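Local coordinates for uncharacterized protein (Trypanosoma congolense, PDB 4E40) that probably binds the haptoglobin-hemoglobin complex at the trypanosome surface through an elongated helical bundle, as a receptor serving uptake of heme iron, at residues T83-K86 against V87-A90; L98-V101 against K102-V105; V185-N189 against A190-T194; S136-K139 against V140-L144; N204-K207 against D208-V212. All coordinates share one frame; numbering follows the deposited sequence. Where two conformers were deposited one is given.

Contact 1: T83-K86 against V87-A90; sequences TAQK and VRKA
Arg88 reaches back over the preceding turn of its helix and lays its guanidinium group against Ala84, a worked example of how a long side chain can use the i to i-4 spacing. The methyl CB of Ala84 sits over one face of the group, toward its rim, 3.5 Å from Arg88 NH2. With CG beside the backbone N (chi1 -70°) and the chain extended from CG to NE, Arg88 runs toward the N-terminal end of the helix. Its aliphatic part passes the carbonyl of Ala84, Arg88 CG lying 3.4 Å from Ala84 O. That same oxygen receives the backbone bond from Arg88 N, at 2.9 Å.

Gln85 comes to the edge of the group instead: its chain bends at chi2 and brings the flat amide end beside the guanidinium, the two planes turned 65° apart. Val87 covers the backbone, with Val87 CG2 3.4 Å from Thr83 O, the acceptor for Val87 N.

The charged end is held outside these two turns, because Arg88 NH1 bonds to Leu77 O and Arg88 NH2 to Asp78 O. The start of helix 82-147 is thereby tied to the connection from helix 28-73, where Val74 and Leu77 also touch Ala84. On the flank toward helix 192-246, Thr83, Lys86 and Val87 pack on Glu243, and Ala90 on Glu239.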
loop_
_atom_site.group_PDB
_atom_site.type_symbol
_atom_site.label_atom_id
_atom_site.label_comp_id
_atom_site.label_asym_id
_atom_site.label_seq_id
_atom_site.Cartn_x
_atom_site.Cartn_y
_atom_site.Cartn_z
ATOM N N THR A 83 -14.099 25.544 -44.251
ATOM C CA THR A 83 -12.832 24.876 -43.845
ATOM C C THR A 83 -12.250 25.471 -42.580
ATOM O O THR A 83 -11.875 24.704 -41.651
ATOM C CB THR A 83 -11.799 24.874 -44.995
ATOM O OG1 THR A 83 -12.392 24.190 -46.104
ATOM C CG2 THR A 83 -10.530 24.122 -44.592
ATOM N N ALA A 84 -12.221 26.802 -42.508
ATOM C CA ALA A 84 -11.719 27.506 -41.312
ATOM C C ALA A 84 -12.580 27.129 -40.108
ATOM O O ALA A 84 -12.087 26.972 -38.976
ATOM C CB ALA A 84 -11.737 29.019 -41.530
ATOM N N GLN A 85 -13.879 26.970 -40.342
ATOM C CA GLN A 85 -14.730 26.509 -39.251
ATOM C C GLN A 85 -14.402 25.138 -38.724
ATOM O O GLN A 85 -14.442 24.950 -37.510
ATOM C CB GLN A 85 -16.202 26.633 -39.648
ATOM C CG GLN A 85 -16.550 28.107 -39.855
ATOM C CD GLN A 85 -16.552 28.940 -38.559
ATOM O OE1 GLN A 85 -17.461 28.776 -37.744
ATOM N NE2 GLN A 85 -15.546 29.849 -38.361
ATOM N N LYS A 86 -14.066 24.186 -39.583
ATOM C CA LYS A 86 -13.696 22.879 -39.066
ATOM C C LYS A 86 -12.411 23.052 -38.268
ATOM O O LYS A 86 -12.233 22.455 -37.226
ATOM C CB LYS A 86 -13.502 21.859 -40.166
ATOM C CG LYS A 86 -14.805 21.605 -40.947
ATOM C CD LYS A 86 -14.555 20.606 -42.049
ATOM C CE LYS A 86 -15.862 20.251 -42.773
ATOM N NZ LYS A 86 -15.616 19.683 -44.126
ATOM N N VAL A 87 -11.509 23.925 -38.738
ATOM C CA VAL A 87 -10.256 24.094 -37.983
ATOM C C VAL A 87 -10.495 24.672 -36.570
ATOM O O VAL A 87 -9.970 24.155 -35.588
ATOM C CB VAL A 87 -9.301 25.062 -38.742
ATOM C CG1 VAL A 87 -8.059 25.398 -37.891
ATOM C CG2 VAL A 87 -8.902 24.380 -40.038
ATOM N N ARG A 88 -11.308 25.724 -36.496
ATOM C CA ARG A 88 -11.561 26.407 -35.218
ATOM C C ARG A 88 -12.304 25.457 -34.281
ATOM O O ARG A 88 -11.994 25.407 -33.085
ATOM C CB ARG A 88 -12.382 27.693 -35.428
ATOM C CG ARG A 88 -11.534 28.782 -36.143
ATOM C CD ARG A 88 -12.453 29.710 -36.937
ATOM N NE ARG A 88 -11.588 30.612 -37.709
ATOM C CZ ARG A 88 -11.951 31.309 -38.780
ATOM N NH1 ARG A 88 -11.045 32.078 -39.360
ATOM N NH2 ARG A 88 -13.200 31.242 -39.288
ATOM N N LYS A 89 -13.252 24.698 -34.831
ATOM C CA LYS A 89 -13.998 23.788 -33.937
ATOM C C LYS A 89 -13.138 22.665 -33.417
ATOM O O LYS A 89 -13.233 22.302 -32.217
ATOM C CB LYS A 89 -15.192 23.190 -34.666
ATOM C CG LYS A 89 -16.310 24.200 -34.906
ATOM C CD LYS A 89 -17.435 23.536 -35.690
ATOM C CE LYS A 89 -18.256 24.591 -36.390
ATOM N NZ LYS A 89 -19.263 24.004 -37.333
ATOM N N ALA A 90 -12.324 22.079 -34.306
ATOM C CA ALA A 90 -11.431 21.003 -33.899
ATOM C C ALA A 90 -10.425 21.479 -32.856
ATOM O O ALA A 90 -10.113 20.797 -31.900
ATOM C CB ALA A 90 -10.707 20.417 -35.106
#

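Contact 2: L98-V101 against K102-V105; sequences LEHV and KEEV
His100 gives its ND1 hydrogen to Glu103 OE1, 2.9 Å away and nearly straight at 163°, which makes the pair a clear case of a His-carboxylate bond spanning i to i+3. The oxygen lies in the ring plane at the imidazole edge. It is met on its syn side, somewhat out of the carboxylate plane, and the planes of ring and carboxylate are turned 55° against each other. Both side chains point the same way, and the extended chain of Glu103 carries its acid group back alongside the ring. A carboxylate so placed would probably favour a protonated imidazole.

The main-chain donors are satisfied in the regular helical manner: Lys102 N by Leu98 O, Glu103 N by Glu99 O at 3.1 Å, Glu104 N by His100 O, and Val105 N by Val101 O at 2.9 Å. Apolar contact follows the same spacing, Val101 CG1 lying 4.1 Å from Val105 CG2.

This part of helix 82-147 packs on two other long helices. Leu98, Val101, Lys102 and Val105 touch helix 28-73 at Val64, Ile56, Leu57 and Ser53, whereas His100 and Val101 rest on Gln229 of helix 192-246, and Glu104 on Ala222 and Lys225.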
loop_
_atom_site.group_PDB
_atom_site.type_symbol
_atom_site.label_atom_id
_atom_site.label_comp_id
_atom_site.label_asym_id
_atom_site.label_seq_id
_atom_site.Cartn_x
_atom_site.Cartn_y
_atom_site.Cartn_z
ATOM N N LEU A 98 -7.750 18.661 -23.492
ATOM C CA LEU A 98 -6.596 18.841 -22.645
ATOM C C LEU A 98 -6.944 19.265 -21.222
ATOM O O LEU A 98 -6.248 18.860 -20.306
ATOM C CB LEU A 98 -5.616 19.898 -23.325
ATOM C CG LEU A 98 -4.319 20.098 -22.487
ATOM C CD1 LEU A 98 -3.412 18.871 -22.472
ATOM C CD2 LEU A 98 -3.559 21.286 -23.100
ATOM N N GLU A 99 -7.991 20.080 -21.006
ATOM C CA GLU A 99 -8.385 20.344 -19.610
ATOM C C GLU A 99 -8.693 19.057 -18.845
ATOM O O GLU A 99 -8.325 18.928 -17.694
ATOM C CB GLU A 99 -9.633 21.243 -19.595
ATOM C CG GLU A 99 -9.410 22.658 -20.161
ATOM C CD GLU A 99 -10.747 23.422 -20.208
ATOM O OE1 GLU A 99 -11.314 23.624 -19.152
ATOM O OE2 GLU A 99 -11.190 23.727 -21.325
ATOM N N HIS A 100 -9.264 18.070 -19.570
ATOM C CA HIS A 100 -9.514 16.798 -18.880
ATOM C C HIS A 100 -8.277 15.933 -18.724
ATOM O O HIS A 100 -8.133 15.284 -17.716
ATOM C CB HIS A 100 -10.630 15.998 -19.585
ATOM C CG HIS A 100 -11.866 16.776 -19.790
ATOM N ND1 HIS A 100 -12.583 17.340 -18.732
ATOM C CD2 HIS A 100 -12.577 17.030 -20.939
ATOM C CE1 HIS A 100 -13.664 17.955 -19.235
ATOM N NE2 HIS A 100 -13.685 17.761 -20.588
ATOM N N VAL A 101 -7.387 15.954 -19.714
ATOM C CA VAL A 101 -6.080 15.319 -19.544
ATOM C C VAL A 101 -5.425 15.810 -18.254
ATOM O O VAL A 101 -4.955 15.021 -17.419
ATOM C CB VAL A 101 -5.125 15.599 -20.728
ATOM C CG1 VAL A 101 -3.698 14.991 -20.422
ATOM C CG2 VAL A 101 -5.660 14.915 -22.002
ATOM N N LYS A 102 -5.421 17.129 -18.073
ATOM C CA LYS A 102 -4.764 17.715 -16.904
ATOM C C LYS A 102 -5.463 17.295 -15.609
ATOM O O LYS A 102 -4.808 16.980 -14.626
ATOM C CB LYS A 102 -4.778 19.239 -17.023
ATOM C CG LYS A 102 -3.807 19.738 -18.078
ATOM C CD LYS A 102 -4.013 21.219 -18.376
ATOM C CE LYS A 102 -3.973 22.053 -17.122
ATOM N NZ LYS A 102 -3.598 23.449 -17.486
ATOM N N GLU A 103 -6.812 17.270 -15.615
ATOM C CA GLU A 103 -7.557 16.783 -14.438
ATOM C C GLU A 103 -7.200 15.358 -14.083
ATOM O O GLU A 103 -6.898 15.029 -12.908
ATOM C CB GLU A 103 -9.063 16.866 -14.758
ATOM C CG GLU A 103 -9.621 18.273 -14.750
ATOM C CD GLU A 103 -10.942 18.459 -15.509
ATOM O OE1 GLU A 103 -11.396 17.458 -16.127
ATOM O OE2 GLU A 103 -11.463 19.559 -15.557
ATOM N N GLU A 104 -7.135 14.488 -15.095
ATOM C CA GLU A 104 -6.757 13.077 -14.817
ATOM C C GLU A 104 -5.321 12.877 -14.394
ATOM O O GLU A 104 -5.064 12.061 -13.502
ATOM C CB GLU A 104 -7.108 12.163 -15.980
ATOM C CG GLU A 104 -8.592 12.233 -16.363
ATOM C CD GLU A 104 -9.515 11.727 -15.261
ATOM O OE1 GLU A 104 -9.044 10.961 -14.387
ATOM O OE2 GLU A 104 -10.710 12.093 -15.318
ATOM N N VAL A 105 -4.413 13.647 -14.959
ATOM C CA VAL A 105 -2.984 13.546 -14.619
ATOM C C VAL A 105 -2.784 14.094 -13.216
ATOM O O VAL A 105 -1.944 13.543 -12.475
ATOM C CB VAL A 105 -2.130 14.229 -15.711
ATOM C CG1 VAL A 105 -0.641 14.383 -15.249
ATOM C CG2 VAL A 105 -2.195 13.385 -16.996
#

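Contact 3: V185-N189 against A190-T194; sequences VKEDN and AVKTT
Glu187 and Lys192 cross at a slant over the tight connection, built on an Asx turn at Asp188, that joins helix 183-187 to helix 192-246. The acidic and the basic chain take different shapes to meet. Glu187 folds at chi2, whereas Lys192 leaves with CG anti to its backbone N (chi1 175°) and stays extended until chi4 turns the ammonium group aside. Glu187 OE2 and Lys192 NZ form a salt bridge, although its modelled length of 2.5 Å is very short and the exact distance is doubtful. A water donates to Glu187 OE1 and accepts a weak bond from Lys192 NZ.

Asp188 organises the turn itself. Its OD1 accepts from Ala190 N at 2.8 Å, on the anti side of the carboxylate, while OD2 is taken by Lys6 N. The bond from OD1 to the backbone N-H two residues on defines the Asx turn. The main-chain Asp188 O is gripped twice, by Lys192 N at 2.8 Å, nearly in line with the carbonyl, and by Val191 N at 3.0 Å, from well above its plane.

Val191, in the N-cap position, turns its CG2 methyl toward the end of the first helix, where it meets Asp188 CB and Val185 O. A second water bridges the two helices, donating to Lys186 O at 2.8 Å and to Lys192 O at 3.0 Å.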
loop_
_atom_site.group_PDB
_atom_site.type_symbol
_atom_site.label_atom_id
_atom_site.label_comp_id
_atom_site.label_asym_id
_atom_site.label_seq_id
_atom_site.Cartn_x
_atom_site.Cartn_y
_atom_site.Cartn_z
ATOM N N VAL A 185 -0.335 -13.947 31.329
ATOM C CA VAL A 185 0.808 -13.487 30.533
ATOM C C VAL A 185 0.457 -12.257 29.702
ATOM O O VAL A 185 1.240 -11.309 29.595
ATOM C CB VAL A 185 1.369 -14.634 29.604
ATOM C CG1 VAL A 185 2.375 -14.110 28.564
ATOM C CG2 VAL A 185 1.976 -15.792 30.443
ATOM N N LYS A 186 -0.756 -12.273 29.124
ATOM C CA LYS A 186 -1.218 -11.153 28.284
ATOM C C LYS A 186 -1.141 -9.833 29.068
ATOM O O LYS A 186 -0.791 -8.784 28.492
ATOM C CB LYS A 186 -2.659 -11.428 27.894
ATOM C CG LYS A 186 -3.288 -10.292 27.078
ATOM C CD LYS A 186 -4.669 -10.686 26.591
ATOM C CE LYS A 186 -5.317 -9.476 25.968
ATOM N NZ LYS A 186 -6.782 -9.743 25.767
ATOM N N GLU A 187 -1.477 -9.896 30.372
ATOM C CA GLU A 187 -1.543 -8.707 31.224
ATOM C C GLU A 187 -0.277 -8.435 32.028
ATOM O O GLU A 187 -0.202 -7.427 32.731
ATOM C CB GLU A 187 -2.733 -8.831 32.199
ATOM C CG GLU A 187 -4.089 -9.005 31.553
ATOM C CD GLU A 187 -4.410 -7.879 30.603
ATOM O OE1 GLU A 187 -5.032 -8.118 29.545
ATOM O OE2 GLU A 187 -4.043 -6.735 30.937
ATOM N N ASP A 188 0.738 -9.300 31.930
ATOM C CA ASP A 188 1.965 -9.117 32.717
ATOM C C ASP A 188 2.715 -7.844 32.261
ATOM O O ASP A 188 2.880 -7.615 31.068
ATOM C CB ASP A 188 2.851 -10.347 32.557
ATOM C CG ASP A 188 4.118 -10.279 33.411
ATOM O OD1 ASP A 188 5.055 -9.481 33.097
ATOM O OD2 ASP A 188 4.130 -11.053 34.387
ATOM N N ASN A 189 3.176 -7.016 33.195
ATOM C CA ASN A 189 3.810 -5.763 32.831
ATOM C C ASN A 189 5.049 -5.823 32.005
ATOM O O ASN A 189 5.346 -4.861 31.308
ATOM C CB ASN A 189 4.195 -5.040 34.126
ATOM C CG ASN A 189 3.036 -4.352 34.749
ATOM O OD1 ASN A 189 1.908 -4.461 34.270
ATOM N ND2 ASN A 189 3.304 -3.598 35.812
ATOM N N ALA A 190 5.748 -6.954 31.988
ATOM C CA ALA A 190 6.932 -7.066 31.162
ATOM C C ALA A 190 6.617 -7.118 29.695
ATOM O O ALA A 190 7.496 -6.889 28.881
ATOM C CB ALA A 190 7.719 -8.318 31.556
ATOM N N VAL A 191 5.372 -7.423 29.365
ATOM C CA VAL A 191 5.015 -7.680 27.955
ATOM C C VAL A 191 3.693 -7.078 27.524
ATOM O O VAL A 191 3.417 -7.052 26.321
ATOM C CB VAL A 191 5.002 -9.206 27.638
ATOM C CG1 VAL A 191 6.437 -9.757 27.503
ATOM C CG2 VAL A 191 4.206 -9.976 28.710
ATOM N N LYS A 192 2.859 -6.616 28.459
ATOM C CA LYS A 192 1.493 -6.244 28.083
ATOM C C LYS A 192 1.418 -5.207 26.961
ATOM O O LYS A 192 0.664 -5.362 25.977
ATOM C CB LYS A 192 0.703 -5.734 29.313
ATOM C CG LYS A 192 -0.699 -5.208 28.994
ATOM C CD LYS A 192 -1.343 -4.783 30.302
ATOM C CE LYS A 192 -2.473 -3.794 30.072
ATOM N NZ LYS A 192 -3.793 -4.439 29.993
ATOM N N THR A 193 2.174 -4.126 27.129
ATOM C CA THR A 193 2.137 -3.079 26.092
ATOM C C THR A 193 2.826 -3.512 24.800
ATOM O O THR A 193 2.383 -3.117 23.733
ATOM C CB THR A 193 2.693 -1.727 26.624
ATOM O OG1 THR A 193 4.083 -1.884 26.891
ATOM C CG2 THR A 193 1.995 -1.334 27.907
ATOM N N THR A 194 3.856 -4.359 24.904
ATOM C CA THR A 194 4.513 -4.944 23.757
ATOM C C THR A 194 3.538 -5.766 22.917
ATOM O O THR A 194 3.422 -5.577 21.690
ATOM C CB THR A 194 5.708 -5.764 24.215
ATOM O OG1 THR A 194 6.626 -4.886 24.895
ATOM C CG2 THR A 194 6.410 -6.384 23.011
HETATM O O HOH W 1 -1.529 -7.376 26.245
HETATM O O HOH W 2 -3.767 -6.319 27.131
HETATM O O HOH W 3 3.731 -3.405 29.644
#

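Contact 4: S136-K139 against V140-L144; sequences SAVK and VSNLL. Unlike the reference sequence in segment 136-139: Ala137 (reference Val).
Ala137 O is gripped twice by Ser141, once by its backbone N at 2.8 Å and once by its hydroxyl OG at 3.0 Å. The two donors come from opposite faces of the carbonyl plane: the amide is tilted 22° from it, and the hydroxyl stands 40° out of it. The side chain can do this because OG lies beside its own backbone N (chi1 -69°), which turns it back toward the preceding turn. The hydroxyl also bonds to Arg22 NH1, so Ser141 connects a main-chain carbonyl with a side chain of helix 12-26.

This is the familiar serine bond to the i-4 carbonyl within an alpha helix, here inside helix 82-147 of the receptor's elongated bundle. The ladder continues around it, with Val140 N bound to Ser136 O and Asn142 N to Val138 O. Leu143 N reaches Lys139 O over 3.1 Å.

Asn142 and Val138 lie side by side and point the same way, Asn142 ND2 coming within 4.0 Å of Val138 CG1. The amide nitrogen finds its polar partner in Glu4 OE2. Val140 turns CG2 back over the preceding turn, 3.5 Å from Ser136 O, and its side chain packs on Arg22 and Leu25.

Lys139 leaves the helix fully extended beyond CG, its chain lying on Ile5 and Val191. Its NZ ends between two main-chain acceptors, Gly3 O near the N terminus and Ala190 O in the turn before helix 192-246.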
loop_
_atom_site.group_PDB
_atom_site.type_symbol
_atom_site.label_atom_id
_atom_site.label_comp_id
_atom_site.label_asym_id
_atom_site.label_seq_id
_atom_site.Cartn_x
_atom_site.Cartn_y
_atom_site.Cartn_z
ATOM N N SER A 136 9.282 -9.802 22.437
ATOM C CA SER A 136 8.393 -10.572 23.318
ATOM C C SER A 136 8.559 -12.076 23.143
ATOM O O SER A 136 8.389 -12.813 24.129
ATOM C CB SER A 136 6.947 -10.074 23.207
ATOM O OG SER A 136 6.439 -10.345 21.918
ATOM N N ALA A 137 8.966 -12.570 21.979
ATOM C CA ALA A 137 9.220 -13.998 21.836
ATOM C C ALA A 137 10.352 -14.426 22.756
ATOM O O ALA A 137 10.262 -15.504 23.337
ATOM C CB ALA A 137 9.576 -14.361 20.349
ATOM N N VAL A 138 11.386 -13.585 22.854
ATOM C CA VAL A 138 12.506 -13.879 23.815
ATOM C C VAL A 138 11.961 -14.006 25.194
ATOM O O VAL A 138 12.281 -14.978 25.939
ATOM C CB VAL A 138 13.563 -12.765 23.814
ATOM C CG1 VAL A 138 14.569 -13.020 24.935
ATOM C CG2 VAL A 138 14.267 -12.774 22.483
ATOM N N LYS A 139 11.081 -13.113 25.621
ATOM C CA LYS A 139 10.576 -13.217 26.993
ATOM C C LYS A 139 9.676 -14.434 27.296
ATOM O O LYS A 139 9.722 -15.030 28.390
ATOM C CB LYS A 139 9.841 -11.954 27.386
ATOM C CG LYS A 139 10.744 -10.733 27.320
ATOM C CD LYS A 139 10.102 -9.517 27.936
ATOM C CE LYS A 139 11.045 -8.309 27.893
ATOM N NZ LYS A 139 10.608 -7.285 28.879
ATOM N N VAL A 140 8.844 -14.794 26.316
ATOM C CA VAL A 140 8.035 -15.981 26.455
ATOM C C VAL A 140 8.937 -17.221 26.390
ATOM O O VAL A 140 8.668 -18.200 27.080
ATOM C CB VAL A 140 6.854 -16.041 25.417
ATOM C CG1 VAL A 140 6.058 -17.365 25.526
ATOM C CG2 VAL A 140 5.953 -14.826 25.671
ATOM N N SER A 141 9.988 -17.206 25.558
ATOM C CA SER A 141 10.917 -18.342 25.517
ATOM C C SER A 141 11.578 -18.495 26.879
ATOM O O SER A 141 11.785 -19.645 27.334
ATOM C CB SER A 141 12.010 -18.164 24.457
ATOM O OG SER A 141 11.459 -18.243 23.154
ATOM N N ASN A 142 11.914 -17.371 27.533
ATOM C CA ASN A 142 12.518 -17.447 28.882
ATOM C C ASN A 142 11.576 -18.103 29.860
ATOM O O ASN A 142 12.008 -18.918 30.712
ATOM C CB ASN A 142 12.982 -16.095 29.406
ATOM C CG ASN A 142 14.096 -15.517 28.591
ATOM O OD1 ASN A 142 14.768 -16.234 27.813
ATOM N ND2 ASN A 142 14.331 -14.204 28.751
ATOM N N LEU A 143 10.294 -17.725 29.783
ATOM C CA LEU A 143 9.264 -18.280 30.639
ATOM C C LEU A 143 9.146 -19.786 30.438
ATOM O O LEU A 143 9.068 -20.547 31.422
ATOM C CB LEU A 143 7.918 -17.552 30.380
ATOM C CG LEU A 143 6.740 -18.041 31.197
ATOM C CD1 LEU A 143 6.827 -17.610 32.668
ATOM C CD2 LEU A 143 5.423 -17.532 30.556
ATOM N N LEU A 144 9.221 -20.244 29.192
ATOM C CA LEU A 144 9.151 -21.678 28.899
ATOM C C LEU A 144 10.422 -22.435 29.359
ATOM O O LEU A 144 10.295 -23.549 29.854
ATOM C CB LEU A 144 8.918 -21.871 27.404
ATOM C CG LEU A 144 7.487 -21.544 26.928
ATOM C CD1 LEU A 144 7.496 -21.342 25.424
ATOM C CD2 LEU A 144 6.630 -22.780 27.261
#

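Contact 5: N204-K207 against D208-V212; sequences NLDK and DVKSV
Leu205 and Val209 lie side by side on one face of the helix, pointing the same way, with Leu205 CD1 4.0 Å from Val209 CG2. On another face, Asp206 and Lys210 cross. Their salt bridge is long, 3.8 Å from Asp206 OD1 to Lys210 NZ, and the carboxylate lies closer to the last methylene, with Asp206 OD1 3.6 Å from Lys210 CE. Asp206 sends CG anti to its backbone N (chi1 -167°), which swings the acid group toward the extended lysine.

The backbone sets this i to i+4 spacing: Asp208 N binds Asn204 O, Val209 N binds Leu205 O, and Lys210 N binds Asp206 O at 3.0 Å. Ser211 N meets Lys207 O at 2.9 Å, and that oxygen takes another hydrogen from a water 2.7 Å away. The same water lies 3.1 Å from Ser211 OG in the conformer described, a bond that is doubtful because Ser211 has a second conformer.

Further out, Leu205 and Val209 turn to helix 28-73, touching Leu35 and Ala39, and the side chain of Asp206 also reaches Leu35. Asn204 and Asp208 touch His125 of helix 82-147. The side chain of Val209 comes within about 8 Å of that of Arg42, a heme-binding residue, although no heme is bound here.

The chemistry implies that apolar contact toward helix 28-73 does most of the packing, while the long ion pair probably adds only a modest attraction.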
loop_
_atom_site.group_PDB
_atom_site.type_symbol
_atom_site.label_atom_id
_atom_site.label_comp_id
_atom_site.label_asym_id
_atom_site.label_seq_id
_atom_site.Cartn_x
_atom_site.Cartn_y
_atom_site.Cartn_z
ATOM N N ASN A 204 -2.661 -1.963 11.547
ATOM C CA ASN A 204 -2.395 -0.708 10.769
ATOM C C ASN A 204 -1.672 -1.044 9.468
ATOM O O ASN A 204 -1.962 -0.447 8.430
ATOM C CB ASN A 204 -1.636 0.318 11.611
ATOM C CG ASN A 204 -2.550 0.990 12.636
ATOM O OD1 ASN A 204 -3.742 1.134 12.372
ATOM N ND2 ASN A 204 -1.996 1.454 13.746
ATOM N N LEU A 205 -0.728 -1.981 9.534
ATOM C CA LEU A 205 0.010 -2.467 8.358
ATOM C C LEU A 205 -0.960 -3.044 7.328
ATOM O O LEU A 205 -0.882 -2.695 6.153
ATOM C CB LEU A 205 1.061 -3.480 8.838
ATOM C CG LEU A 205 1.844 -4.232 7.771
ATOM C CD1 LEU A 205 2.540 -3.274 6.746
ATOM C CD2 LEU A 205 2.852 -5.133 8.440
ATOM N N ASP A 206 -1.854 -3.930 7.777
ATOM C CA ASP A 206 -2.817 -4.594 6.900
ATOM C C ASP A 206 -3.691 -3.517 6.238
ATOM O O ASP A 206 -3.858 -3.548 4.991
ATOM C CB ASP A 206 -3.650 -5.542 7.779
ATOM C CG ASP A 206 -4.462 -6.519 7.013
ATOM O OD1 ASP A 206 -4.356 -6.631 5.779
ATOM O OD2 ASP A 206 -5.169 -7.316 7.717
ATOM N N LYS A 207 -4.193 -2.566 7.024
ATOM C CA LYS A 207 -5.036 -1.467 6.509
ATOM C C LYS A 207 -4.288 -0.643 5.475
ATOM O O LYS A 207 -4.854 -0.290 4.408
ATOM C CB LYS A 207 -5.485 -0.580 7.636
ATOM C CG LYS A 207 -6.631 -1.205 8.413
ATOM C CD LYS A 207 -6.927 -0.316 9.620
ATOM C CE LYS A 207 -8.317 -0.566 10.190
ATOM N NZ LYS A 207 -8.423 -1.907 10.824
ATOM N N ASP A 208 -3.031 -0.347 5.770
ATOM C CA ASP A 208 -2.229 0.531 4.881
ATOM C C ASP A 208 -1.986 -0.130 3.538
ATOM O O ASP A 208 -2.035 0.564 2.502
ATOM C CB ASP A 208 -0.889 0.925 5.517
ATOM C CG ASP A 208 -1.051 2.005 6.608
ATOM O OD1 ASP A 208 -2.134 2.612 6.749
ATOM O OD2 ASP A 208 -0.096 2.227 7.376
ATOM N N VAL A 209 -1.737 -1.436 3.532
ATOM C CA VAL A 209 -1.434 -2.133 2.294
ATOM C C VAL A 209 -2.734 -2.251 1.497
ATOM O O VAL A 209 -2.696 -2.083 0.275
ATOM C CB VAL A 209 -0.681 -3.468 2.514
ATOM C CG1 VAL A 209 -0.559 -4.211 1.203
ATOM C CG2 VAL A 209 0.685 -3.221 3.185
ATOM N N LYS A 210 -3.866 -2.475 2.175
ATOM C CA LYS A 210 -5.170 -2.516 1.462
ATOM C C LYS A 210 -5.407 -1.158 0.802
ATOM O O LYS A 210 -5.842 -1.107 -0.368
ATOM C CB LYS A 210 -6.322 -2.856 2.378
ATOM C CG LYS A 210 -6.327 -4.335 2.722
ATOM C CD LYS A 210 -7.375 -4.641 3.756
ATOM C CE LYS A 210 -7.393 -6.134 4.002
ATOM N NZ LYS A 210 -8.113 -6.464 5.262
ATOM N N SER A 211 -5.153 -0.083 1.549
ATOM C CA SER A 211 -5.289 1.287 1.019
ATOM C C SER A 211 -4.379 1.503 -0.188
ATOM O O SER A 211 -4.815 2.088 -1.195
ATOM C CB SER A 211 -5.015 2.340 2.101
ATOM O OG SER A 211 -6.025 2.370 3.103
ATOM N N VAL A 212 -3.125 1.047 -0.114
ATOM C CA VAL A 212 -2.193 1.161 -1.258
ATOM C C VAL A 212 -2.763 0.509 -2.517
ATOM O O VAL A 212 -2.706 1.096 -3.614
ATOM C CB VAL A 212 -0.780 0.581 -0.952
ATOM C CG1 VAL A 212 0.066 0.365 -2.218
ATOM C CG2 VAL A 212 -0.061 1.506 -0.005
HETATM O O HOH W 4 -7.547 0.007 4.471
#

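Each contact joins adjoining pieces of chain, so none encloses a long loop, and the five follow in series without nesting or crossing. Helix 82-147 carries contacts 1, 2 and 4 in turn. Contact 1 stands near its start, contact 2 follows with its centre about 23 Å away, and contact 4 lies toward its far end, about 79 Å from contact 1 between centres. Contact 3 then closes the short turn from helix 183-187 into helix 192-246, which carries contact 5 nearer the middle of the molecule. Contacts 3 and 4 meet directly: Thr194 CG2 packs 3.7 Å from Ser136 CB, joining the start of helix 192-246 to helix 82-147 at one end of the bundle.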